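Local coordinates for apical membrane antigen AMA1 (Toxoplasma gondii ME49, PDB 4YIV), which plays an important part in host cell invasion as a component of the moving junction formed between parasite and host cell membranes, at residues S114-E119 and R166-I170; D132-A137 and P158-D162. Residue numbers count along the deposited sequence, not the author numbering.

In the fold
Both contacts belong to one PAN-like unit of the AMA1 ectodomain, a five-stranded antiparallel sheet with helix 132-141 packed on it, and their centres lie about 8 Å apart. Along the chain contact 2 is nested within contact 1: edge strand 116-117 and helix 118-122 come first, then helix 132-141, strand 159-162 and strand 167-170. Contact 1 attaches the edge strand to 167-170, whereas contact 2 lays the helix over 159-162, the next strand inward. The disulfide Cys-136 to Cys-168 (SG to SG 2.1 Å) ties helix to sheet, and His-169 O meets Val-160 N at 2.8 Å, probably a hydrogen bond between neighbouring strands. Edge strand, helix and inner strands are thus held as one compact unit.

Contact 1 of 2, residues S114-E119 and R166-I170; sequences SPFPME and RLCHI. With CD (cadmium ion), chain D.
Antiparallel pairing at the edge of a PAN-like sheet joins 114-119 to 166-170 and runs out into a cadmium site. Phe-116 and Cys-168 form the hydrogen-bonded pair (CA to CA 5.0 Å): Phe-116 N to Cys-168 O is 2.8 Å and Cys-168 N to Phe-116 O 2.9 Å. Pro-117 faces Leu-167 in the next, non-hydrogen-bonded pair, where proline's missing NH costs nothing, and stands at the N-cap position before the helix. Met-118 N still reaches Arg-166 O at 3.1 Å. At the other end Ile-170 N donates to Ser-114 OG (2.8 Å), which also bonds Asn-102. Pro-115, after a cis peptide, sets CB over the His-169 ring, 3.6 Å from its centroid, a CH-pi contact; Asn-102 also holds that histidine. Arg-166 takes a left-handed backbone (phi 52°, psi 56°) as the first residue of a G1 bulge with Leu-167 opposite Asp-162. Arg-166 NH1 meets Glu-119 OE2 at 2.7 Å in a salt bridge, with Met-118 CB over one guanidinium face. Glu-119 also chelates cadmium through OE1 and OE2, both 2.5 Å, with Glu-122 and a water. Strand 159-162 lies beyond 167-170, and helix 132-141 covers the Met-118 and Cys-168 side, bound by the Cys-136 disulfide.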
loop_
_atom_site.group_PDB
_atom_site.type_symbol
_atom_site.label_atom_id
_atom_site.label_comp_id
_atom_site.label_asym_id
_atom_site.label_seq_id
_atom_site.Cartn_x
_atom_site.Cartn_y
_atom_site.Cartn_z
ATOM N N SER A 114 20.829 7.695 -4.543
ATOM C CA SER A 114 19.898 6.567 -4.405
ATOM C C SER A 114 20.378 5.290 -5.092
ATOM O O SER A 114 20.789 5.350 -6.234
ATOM C CB SER A 114 18.541 6.976 -4.995
ATOM O OG SER A 114 17.588 5.936 -4.867
ATOM N N PRO A 115 20.249 4.118 -4.442
ATOM C CA PRO A 115 19.625 3.925 -3.127
ATOM C C PRO A 115 20.527 4.412 -2.005
ATOM O O PRO A 115 21.755 4.489 -2.158
ATOM C CB PRO A 115 19.401 2.417 -3.051
ATOM C CG PRO A 115 20.417 1.840 -3.960
ATOM C CD PRO A 115 20.597 2.835 -5.064
ATOM N N PHE A 116 19.921 4.788 -0.900
ATOM C CA PHE A 116 20.680 5.398 0.177
ATOM C C PHE A 116 20.643 4.442 1.361
ATOM O O PHE A 116 19.583 3.895 1.680
ATOM C CB PHE A 116 20.128 6.759 0.546
ATOM C CG PHE A 116 21.093 7.589 1.353
ATOM C CD1 PHE A 116 22.109 8.310 0.725
ATOM C CD2 PHE A 116 21.002 7.627 2.730
ATOM C CE1 PHE A 116 23.015 9.062 1.466
ATOM C CE2 PHE A 116 21.893 8.398 3.485
ATOM C CZ PHE A 116 22.899 9.115 2.849
ATOM N N PRO A 117 21.801 4.204 2.004
ATOM C CA PRO A 117 21.810 3.179 3.052
ATOM C C PRO A 117 21.163 3.650 4.350
ATOM O O PRO A 117 21.449 4.750 4.820
ATOM C CB PRO A 117 23.301 2.907 3.251
ATOM C CG PRO A 117 23.936 4.222 2.947
ATOM C CD PRO A 117 23.131 4.818 1.828
ATOM N N MET A 118 20.318 2.808 4.926
ATOM C CA MET A 118 19.599 3.147 6.143
ATOM C C MET A 118 20.565 3.481 7.305
ATOM O O MET A 118 20.248 4.284 8.197
ATOM C CB MET A 118 18.706 1.997 6.528
ATOM C CG MET A 118 17.892 2.229 7.789
ATOM S SD MET A 118 16.828 3.731 7.736
ATOM C CE MET A 118 15.879 3.404 6.240
ATOM N N GLU A 119 21.758 2.886 7.293
ATOM C CA GLU A 119 22.699 3.129 8.385
ATOM C C GLU A 119 23.055 4.592 8.477
ATOM O O GLU A 119 23.210 5.134 9.567
ATOM C CB GLU A 119 23.966 2.273 8.202
ATOM C CG GLU A 119 23.789 0.874 8.671
ATOM C CD GLU A 119 23.596 0.784 10.170
ATOM O OE1 GLU A 119 24.470 1.347 10.884
ATOM O OE2 GLU A 119 22.565 0.185 10.608
ATOM N N ARG A 166 18.023 -3.047 3.429
ATOM C CA ARG A 166 17.979 -1.773 4.145
ATOM C C ARG A 166 18.513 -0.632 3.315
ATOM O O ARG A 166 19.431 0.090 3.738
ATOM C CB ARG A 166 18.748 -1.859 5.484
ATOM C CG ARG A 166 18.052 -2.712 6.470
ATOM C CD ARG A 166 18.800 -2.771 7.795
ATOM N NE ARG A 166 18.550 -1.626 8.662
ATOM C CZ ARG A 166 19.488 -0.928 9.305
ATOM N NH1 ARG A 166 20.775 -1.236 9.178
ATOM N NH2 ARG A 166 19.140 0.092 10.089
ATOM N N LEU A 167 17.894 -0.467 2.136
ATOM C CA LEU A 167 18.230 0.572 1.164
ATOM C C LEU A 167 16.975 1.368 0.851
ATOM O O LEU A 167 15.924 0.775 0.628
ATOM C CB LEU A 167 18.765 -0.030 -0.138
ATOM C CG LEU A 167 20.136 -0.674 -0.023
ATOM C CD1 LEU A 167 20.495 -1.293 -1.353
ATOM C CD2 LEU A 167 21.167 0.364 0.411
ATOM N N CYS A 168 17.134 2.681 0.774
ATOM C CA CYS A 168 16.054 3.610 0.468
ATOM C C CYS A 168 16.218 4.119 -0.971
ATOM O O CYS A 168 17.162 4.850 -1.289
ATOM C CB CYS A 168 16.063 4.765 1.467
ATOM S SG CYS A 168 14.601 5.852 1.345
ATOM N N HIS A 169 15.327 3.670 -1.843
ATOM C CA HIS A 169 15.292 4.115 -3.238
ATOM C C HIS A 169 14.390 5.294 -3.430
ATOM O O HIS A 169 13.230 5.223 -3.063
ATOM C CB HIS A 169 14.766 3.002 -4.159
ATOM C CG HIS A 169 15.655 1.801 -4.217
ATOM N ND1 HIS A 169 16.658 1.672 -5.155
ATOM C CD2 HIS A 169 15.696 0.683 -3.460
ATOM C CE1 HIS A 169 17.288 0.528 -4.960
ATOM N NE2 HIS A 169 16.729 -0.086 -3.937
ATOM N N ILE A 170 14.915 6.315 -4.091
ATOM C CA ILE A 170 14.153 7.459 -4.557
ATOM C C ILE A 170 13.905 7.226 -6.030
ATOM O O ILE A 170 14.855 7.035 -6.773
ATOM C CB ILE A 170 14.911 8.791 -4.371
ATOM C CG1 ILE A 170 15.262 9.036 -2.907
ATOM C CG2 ILE A 170 14.068 9.952 -4.927
ATOM C CD1 ILE A 170 14.114 8.982 -1.986
HETATM CD CD CD D . 23.125 0.685 12.950
HETATM O O HOH W 1 21.200 -0.739 13.477
#

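Contact 2 of 2, residues D132-A137 and P158-D162; sequences DLGRCA and PFVYD
The 132-137 part of helix 132-141 runs nearly antiparallel to strand 159-162, their segment axes approaching to 8.7 Å at 151°, in the helix-on-sheet core of a PAN-like domain. Apolar contacts dominate. Phe-159 (chi1 p) and Tyr-161 (chi1 t), two apart on the strand, both point CA-to-CB toward the helix, while Val-160 points away. Leu-133 (t, p) brings CD1 to 3.7 Å from Tyr-161 CB and 4.1 Å from Phe-159 CE2, one methyl serving both. Cys-136 CB lies 3.7 Å from Tyr-161 CD1. Asp-132 CB packs 3.6 Å from Tyr-161 OH, a buried hydroxyl with no hydrogen-bond partner. Small Ala-137 lets the helix come close: its CB is 3.8 Å from Phe-159 CE1, and its CA makes a CH-pi contact over that ring, 4.1 Å from the centroid. Sulfur-aromatic contacts come from Cys-136 (chi1 t), whose SG sits obliquely 4.5 Å from the Phe-159 centroid and 5.0 Å from that of Tyr-161. Within the helix Arg-135 NH1 forms a salt bridge with Asp-132 OD1 (2.9 Å, weak hydrogen-bond geometry); Asp-132 OD2 also pairs with Arg-166. Strands 167-170 and 210-213 flank 159-162; the Cys-136 disulfide reaches the former, and Leu-133 packs on Ile-211 of the latter.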
loop_
_atom_site.group_PDB
_atom_site.type_symbol
_atom_site.label_atom_id
_atom_site.label_comp_id
_atom_site.label_asym_id
_atom_site.label_seq_id
_atom_site.Cartn_x
_atom_site.Cartn_y
_atom_site.Cartn_z
ATOM N N ASP A 132 12.752 2.381 10.764
ATOM C CA ASP A 132 13.614 2.426 9.591
ATOM C C ASP A 132 12.743 2.788 8.396
ATOM O O ASP A 132 13.155 3.591 7.558
ATOM C CB ASP A 132 14.342 1.092 9.358
ATOM C CG ASP A 132 15.580 0.928 10.278
ATOM O OD1 ASP A 132 16.003 1.918 10.913
ATOM O OD2 ASP A 132 16.127 -0.192 10.379
ATOM N N LEU A 133 11.543 2.208 8.318
ATOM C CA LEU A 133 10.658 2.539 7.192
ATOM C C LEU A 133 10.344 4.041 7.192
ATOM O O LEU A 133 10.373 4.727 6.152
ATOM C CB LEU A 133 9.376 1.723 7.254
ATOM C CG LEU A 133 8.343 2.065 6.142
ATOM C CD1 LEU A 133 8.931 1.951 4.740
ATOM C CD2 LEU A 133 7.116 1.138 6.234
ATOM N N GLY A 134 10.058 4.570 8.373
ATOM C CA GLY A 134 9.853 5.998 8.511
ATOM C C GLY A 134 11.034 6.861 8.142
ATOM O O GLY A 134 10.840 7.952 7.620
ATOM N N ARG A 135 12.256 6.395 8.415
ATOM C CA ARG A 135 13.459 7.138 8.079
ATOM C C ARG A 135 13.594 7.239 6.566
ATOM O O ARG A 135 14.019 8.278 6.020
ATOM C CB ARG A 135 14.707 6.466 8.665
ATOM C CG ARG A 135 14.808 6.568 10.193
ATOM C CD ARG A 135 16.117 5.966 10.754
ATOM N NE ARG A 135 16.059 6.168 12.203
ATOM C CZ ARG A 135 15.610 5.276 13.082
ATOM N NH1 ARG A 135 15.270 4.037 12.706
ATOM N NH2 ARG A 135 15.530 5.627 14.370
ATOM N N CYS A 136 13.192 6.181 5.883
ATOM C CA CYS A 136 13.260 6.198 4.414
ATOM C C CYS A 136 12.234 7.205 3.865
ATOM O O CYS A 136 12.554 8.058 3.021
ATOM C CB CYS A 136 13.038 4.799 3.860
ATOM S SG CYS A 136 13.024 4.676 2.033
ATOM N N ALA A 137 11.013 7.100 4.345
ATOM C CA ALA A 137 9.959 8.031 3.945
ATOM C C ALA A 137 10.330 9.497 4.232
ATOM O O ALA A 137 10.051 10.397 3.429
ATOM C CB ALA A 137 8.682 7.663 4.645
ATOM N N PRO A 158 8.430 9.607 -5.258
ATOM C CA PRO A 158 8.072 8.475 -4.406
ATOM C C PRO A 158 9.305 7.623 -4.071
ATOM O O PRO A 158 10.401 7.824 -4.631
ATOM C CB PRO A 158 7.032 7.728 -5.245
ATOM C CG PRO A 158 7.481 7.975 -6.669
ATOM C CD PRO A 158 7.992 9.402 -6.659
ATOM N N PHE A 159 9.154 6.724 -3.111
ATOM C CA PHE A 159 10.273 5.915 -2.669
ATOM C C PHE A 159 9.907 4.444 -2.678
ATOM O O PHE A 159 8.733 4.086 -2.642
ATOM C CB PHE A 159 10.742 6.302 -1.225
ATOM C CG PHE A 159 9.767 5.929 -0.156
ATOM C CD1 PHE A 159 8.757 6.795 0.199
ATOM C CD2 PHE A 159 9.836 4.692 0.485
ATOM C CE1 PHE A 159 7.827 6.464 1.171
ATOM C CE2 PHE A 159 8.903 4.348 1.469
ATOM C CZ PHE A 159 7.888 5.258 1.813
ATOM N N VAL A 160 10.944 3.607 -2.657
ATOM C CA VAL A 160 10.776 2.202 -2.319
ATOM C C VAL A 160 11.786 1.877 -1.223
ATOM O O VAL A 160 13.003 2.109 -1.371
ATOM C CB VAL A 160 10.972 1.247 -3.552
ATOM C CG1 VAL A 160 11.023 -0.209 -3.098
ATOM C CG2 VAL A 160 9.839 1.447 -4.575
ATOM N N TYR A 161 11.270 1.341 -0.129
ATOM C CA TYR A 161 12.144 0.814 0.925
ATOM C C TYR A 161 12.358 -0.678 0.679
ATOM O O TYR A 161 11.405 -1.472 0.626
ATOM C CB TYR A 161 11.568 1.066 2.328
ATOM C CG TYR A 161 12.556 0.663 3.431
ATOM C CD1 TYR A 161 13.836 1.177 3.436
ATOM C CD2 TYR A 161 12.220 -0.277 4.405
ATOM C CE1 TYR A 161 14.761 0.794 4.388
ATOM C CE2 TYR A 161 13.160 -0.670 5.382
ATOM C CZ TYR A 161 14.415 -0.126 5.360
ATOM O OH TYR A 161 15.373 -0.488 6.298
ATOM N N ASP A 162 13.631 -1.045 0.534
ATOM C CA ASP A 162 14.043 -2.429 0.412
ATOM C C ASP A 162 14.425 -2.824 1.819
ATOM O O ASP A 162 15.482 -2.405 2.302
ATOM C CB ASP A 162 15.221 -2.585 -0.566
ATOM C CG ASP A 162 15.697 -4.047 -0.711
ATOM O OD1 ASP A 162 15.453 -4.874 0.221
ATOM O OD2 ASP A 162 16.337 -4.344 -1.760
#